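Local coordinates for protein aminoglycoside 3'-phosphotransferase AphA1-IAB (PDB 4FEU) that probably phosphorylates kanamycin and related aminoglycosides at the 3'-hydroxyl with ATP, giving resistance to these antibiotics, at residues A50-L55 with T99-G104. Residues are numbered along the deposited sequence; the frame is centred on the assembly and turned at random.
Sequences APELFL and TTAIPG. With 537 (2,6-dihydroanthra/1,9-cd/pyrazol-6-one), chain H.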
ATOM      1  N   ALA A  50      21.386  17.917  -3.068  1.00 64.18           N
ATOM      2  CA  ALA A  50      21.190  16.478  -3.128  1.00 61.18           C
ATOM      3  C   ALA A  50      19.721  16.186  -2.837  1.00 60.87           C
ATOM      4  O   ALA A  50      19.100  16.960  -2.104  1.00 61.69           O
ATOM      5  CB  ALA A  50      22.080  15.787  -2.118  1.00 61.91           C
ATOM      6  N   PRO A  51      19.115  15.132  -3.428  1.00 52.63           N
ATOM      7  CA  PRO A  51      17.682  14.912  -3.192  1.00 49.21           C
ATOM      8  C   PRO A  51      17.416  14.266  -1.849  1.00 51.59           C
ATOM      9  O   PRO A  51      18.330  13.718  -1.222  1.00 52.50           O
ATOM     10  CB  PRO A  51      17.287  13.978  -4.333  1.00 49.22           C
ATOM     11  CG  PRO A  51      18.523  13.146  -4.565  1.00 53.84           C
ATOM     12  CD  PRO A  51      19.678  14.100  -4.336  1.00 52.89           C
ATOM     13  N   GLU A  52      16.153  14.299  -1.426  1.00 45.02           N
ATOM     14  CA  GLU A  52      15.722  13.640  -0.211  1.00 42.28           C
ATOM     15  C   GLU A  52      15.826  12.150  -0.497  1.00 41.61           C
ATOM     16  O   GLU A  52      15.555  11.723  -1.625  1.00 39.55           O
ATOM     17  CB  GLU A  52      14.260  14.018   0.091  1.00 43.12           C
ATOM     18  CG  GLU A  52      13.721  13.498   1.413  1.00 52.28           C
ATOM     19  CD  GLU A  52      12.294  13.897   1.738  1.00 66.59           C
ATOM     20  OE1 GLU A  52      11.374  13.523   0.976  1.00 53.39           O
ATOM     21  OE2 GLU A  52      12.094  14.577   2.768  1.00 60.36           O
ATOM     22  N   LEU A  53      16.268  11.367   0.497  1.00 37.22           N
ATOM     23  CA  LEU A  53      16.337   9.915   0.364  1.00 35.44           C
ATOM     24  C   LEU A  53      15.617   9.261   1.530  1.00 38.66           C
ATOM     25  O   LEU A  53      15.444   9.892   2.580  1.00 38.41           O
ATOM     26  CB  LEU A  53      17.783   9.375   0.275  1.00 36.41           C
ATOM     27  CG  LEU A  53      18.766   9.986  -0.750  1.00 44.32           C
ATOM     28  CD1 LEU A  53      20.152   9.355  -0.611  1.00 46.93           C
ATOM     29  CD2 LEU A  53      18.297   9.820  -2.184  1.00 43.70           C
ATOM     30  N   PHE A  54      15.199   7.995   1.345  1.00 33.70           N
ATOM     31  CA  PHE A  54      14.621   7.181   2.405  1.00 33.58           C
ATOM     32  C   PHE A  54      15.439   5.926   2.540  1.00 38.10           C
ATOM     33  O   PHE A  54      15.886   5.374   1.539  1.00 37.37           O
ATOM     34  CB  PHE A  54      13.129   6.854   2.175  1.00 34.36           C
ATOM     35  CG  PHE A  54      12.197   7.983   2.540  1.00 35.73           C
ATOM     36  CD1 PHE A  54      11.814   8.192   3.856  1.00 39.27           C
ATOM     37  CD2 PHE A  54      11.732   8.865   1.571  1.00 37.50           C
ATOM     38  CE1 PHE A  54      10.960   9.255   4.195  1.00 40.81           C
ATOM     39  CE2 PHE A  54      10.879   9.924   1.911  1.00 40.11           C
ATOM     40  CZ  PHE A  54      10.497  10.112   3.220  1.00 38.43           C
ATOM     41  N   LEU A  55      15.685   5.504   3.774  1.00 36.10           N
ATOM     42  CA  LEU A  55      16.401   4.265   4.080  1.00 35.00           C
ATOM     43  C   LEU A  55      15.496   3.435   4.973  1.00 40.39           C
ATOM     44  O   LEU A  55      15.078   3.893   6.031  1.00 41.32           O
ATOM     45  CB  LEU A  55      17.787   4.522   4.731  1.00 36.22           C
ATOM     46  CG  LEU A  55      18.646   3.286   5.162  1.00 40.77           C
ATOM     47  CD1 LEU A  55      19.037   2.392   3.979  1.00 39.35           C
ATOM     48  CD2 LEU A  55      19.904   3.705   5.927  1.00 44.22           C
ATOM     49  N   THR A  99      16.443   4.480  -1.101  1.00 35.39           N
ATOM     50  CA  THR A  99      15.696   4.921  -2.280  1.00 34.85           C
ATOM     51  C   THR A  99      15.594   6.422  -2.334  1.00 40.79           C
ATOM     52  O   THR A  99      15.793   7.071  -1.321  1.00 42.63           O
ATOM     53  CB  THR A  99      14.251   4.318  -2.273  1.00 39.30           C
ATOM     54  OG1 THR A  99      13.514   4.861  -1.175  1.00 37.18           O
ATOM     55  CG2 THR A  99      14.222   2.776  -2.253  1.00 30.08           C
ATOM     56  N   THR A 100      15.232   6.982  -3.490  1.00 37.58           N
ATOM     57  CA  THR A 100      14.984   8.416  -3.595  1.00 38.66           C
ATOM     58  C   THR A 100      13.538   8.671  -3.104  1.00 45.19           C
ATOM     59  O   THR A 100      12.712   7.764  -3.141  1.00 44.25           O
ATOM     60  CB  THR A 100      15.069   8.873  -5.041  1.00 45.66           C
ATOM     61  OG1 THR A 100      14.033   8.219  -5.786  1.00 50.70           O
ATOM     62  CG2 THR A 100      16.446   8.664  -5.647  1.00 41.25           C
ATOM     63  N   ALA A 101      13.229   9.897  -2.670  1.00 43.31           N
ATOM     64  CA  ALA A 101      11.880  10.231  -2.260  1.00 42.77           C
ATOM     65  C   ALA A 101      11.053  10.705  -3.461  1.00 46.53           C
ATOM     66  O   ALA A 101      11.597  11.235  -4.429  1.00 47.88           O
ATOM     67  CB  ALA A 101      11.931  11.330  -1.224  1.00 44.92           C
ATOM     68  N   ILE A 102       9.733  10.545  -3.377  1.00 41.81           N
ATOM     69  CA  ILE A 102       8.801  11.066  -4.364  1.00 41.16           C
ATOM     70  C   ILE A 102       8.399  12.417  -3.785  1.00 45.58           C
ATOM     71  O   ILE A 102       7.891  12.467  -2.662  1.00 44.99           O
ATOM     72  CB  ILE A 102       7.582  10.149  -4.630  1.00 43.40           C
ATOM     73  CG1 ILE A 102       8.013   8.798  -5.258  1.00 42.79           C
ATOM     74  CG2 ILE A 102       6.585  10.884  -5.552  1.00 45.40           C
ATOM     75  CD1 ILE A 102       6.802   7.843  -5.602  1.00 51.92           C
ATOM     76  N   PRO A 103       8.711  13.536  -4.478  1.00 44.53           N
ATOM     77  CA  PRO A 103       8.388  14.866  -3.903  1.00 45.64           C
ATOM     78  C   PRO A 103       6.888  15.131  -3.746  1.00 48.56           C
ATOM     79  O   PRO A 103       6.095  14.614  -4.513  1.00 49.12           O
ATOM     80  CB  PRO A 103       9.042  15.843  -4.888  1.00 48.76           C
ATOM     81  CG  PRO A 103       9.088  15.098  -6.188  1.00 52.02           C
ATOM     82  CD  PRO A 103       9.350  13.659  -5.810  1.00 45.22           C
ATOM     83  N   GLY A 104       6.510  15.915  -2.759  1.00 46.78           N
ATOM     84  CA  GLY A 104       5.100  16.219  -2.542  1.00 45.82           C
ATOM     85  C   GLY A 104       4.490  15.679  -1.264  1.00 49.55           C
ATOM     86  O   GLY A 104       5.202  15.361  -0.307  1.00 51.37           O
TER
HETATM   87  C1  537 H 302      10.496   5.845  -0.415  1.00 34.57           C
HETATM   88  C2  537 H 302       9.797   7.022  -0.685  1.00 83.60           C
HETATM   89  C3  537 H 302       8.920   7.525   0.271  1.00 40.44           C
HETATM   90  C4  537 H 302       8.790   6.867   1.522  1.00 61.84           C
HETATM   91  C5  537 H 302       9.442   5.650   1.752  1.00 32.68           C
HETATM   92  C6  537 H 302      10.308   5.150   0.785  1.00 38.95           C
HETATM   93  C11 537 H 302       7.419   9.185   1.057  1.00 44.50           C
HETATM   94  C12 537 H 302       6.858  10.373   0.666  1.00 60.25           C
HETATM   95  C13 537 H 302       5.956  10.994   1.543  1.00 49.27           C
HETATM   96  C14 537 H 302       5.710  10.380   2.784  1.00 62.53           C
HETATM   97  C15 537 H 302       6.330   9.164   3.150  1.00 40.68           C
HETATM   98  C16 537 H 302       7.257   8.579   2.288  1.00300.00           C
HETATM   99  C20 537 H 302       7.980   7.401   2.539  1.00 34.73           C
HETATM  100  C21 537 H 302       8.229   8.726   0.049  1.00 61.15           C
HETATM  101  O22 537 H 302       7.846   6.773   3.593  1.00 55.39           O
HETATM  102  N23 537 H 302       8.116   9.656  -0.911  1.00 66.48           N
HETATM  103  N24 537 H 302       7.363  10.597  -0.556  1.00 44.37           N
HETATM  104  O   HOH W   1      13.666   3.358   1.107  1.00 46.06           O
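Phe54 and Thr99 face each other as an antiparallel hydrogen-bonded pair where strands 53-59 and 94-100 adjoin in the five-stranded sheet of the kinase-like N-terminal lobe; the chain from Ala101 onward corresponds to the hinge that in this fold leads to the second lobe. Thr99 N reaches Phe54 O at 2.8 Å, nearly straight (170°), and Phe54 N returns a bond to Thr99 O. Past the non-hydrogen-bonded pair Leu53-Thr100, Ala101 N extends the pairing beyond the strand end, binding Glu52 O at 3.1 Å from above the carbonyl plane. A water is hydrogen-bonded to Thr99 OG1 (2.7 Å) and donates a weak bond to Phe54 O. With CG anti to its carbonyl carbon (chi1 -79°), Phe54 turns one ring face to the bound anthrapyrazolone, whose C4 lies over the ring centre. Ala101 CB meets the ring at its edge, 3.6 Å from Phe54 CE2; the same methyl lies against the extended Glu52 chain, 3.2 Å from OE1, while OE2 is salt-bridged to Arg43. Although the side chains of their pair diverge, Leu53 CD2 still comes within 4.1 Å of Thr100 CG2. The ligand probably occupies the adenine site, its paired bonds to the Ile102 backbone resembling those adenine makes with the hinge of kinases. Ile102 N donates to ligand N23 at 3.1 Å, while the adjacent N24 donates to Ile102 O at 2.9 Å.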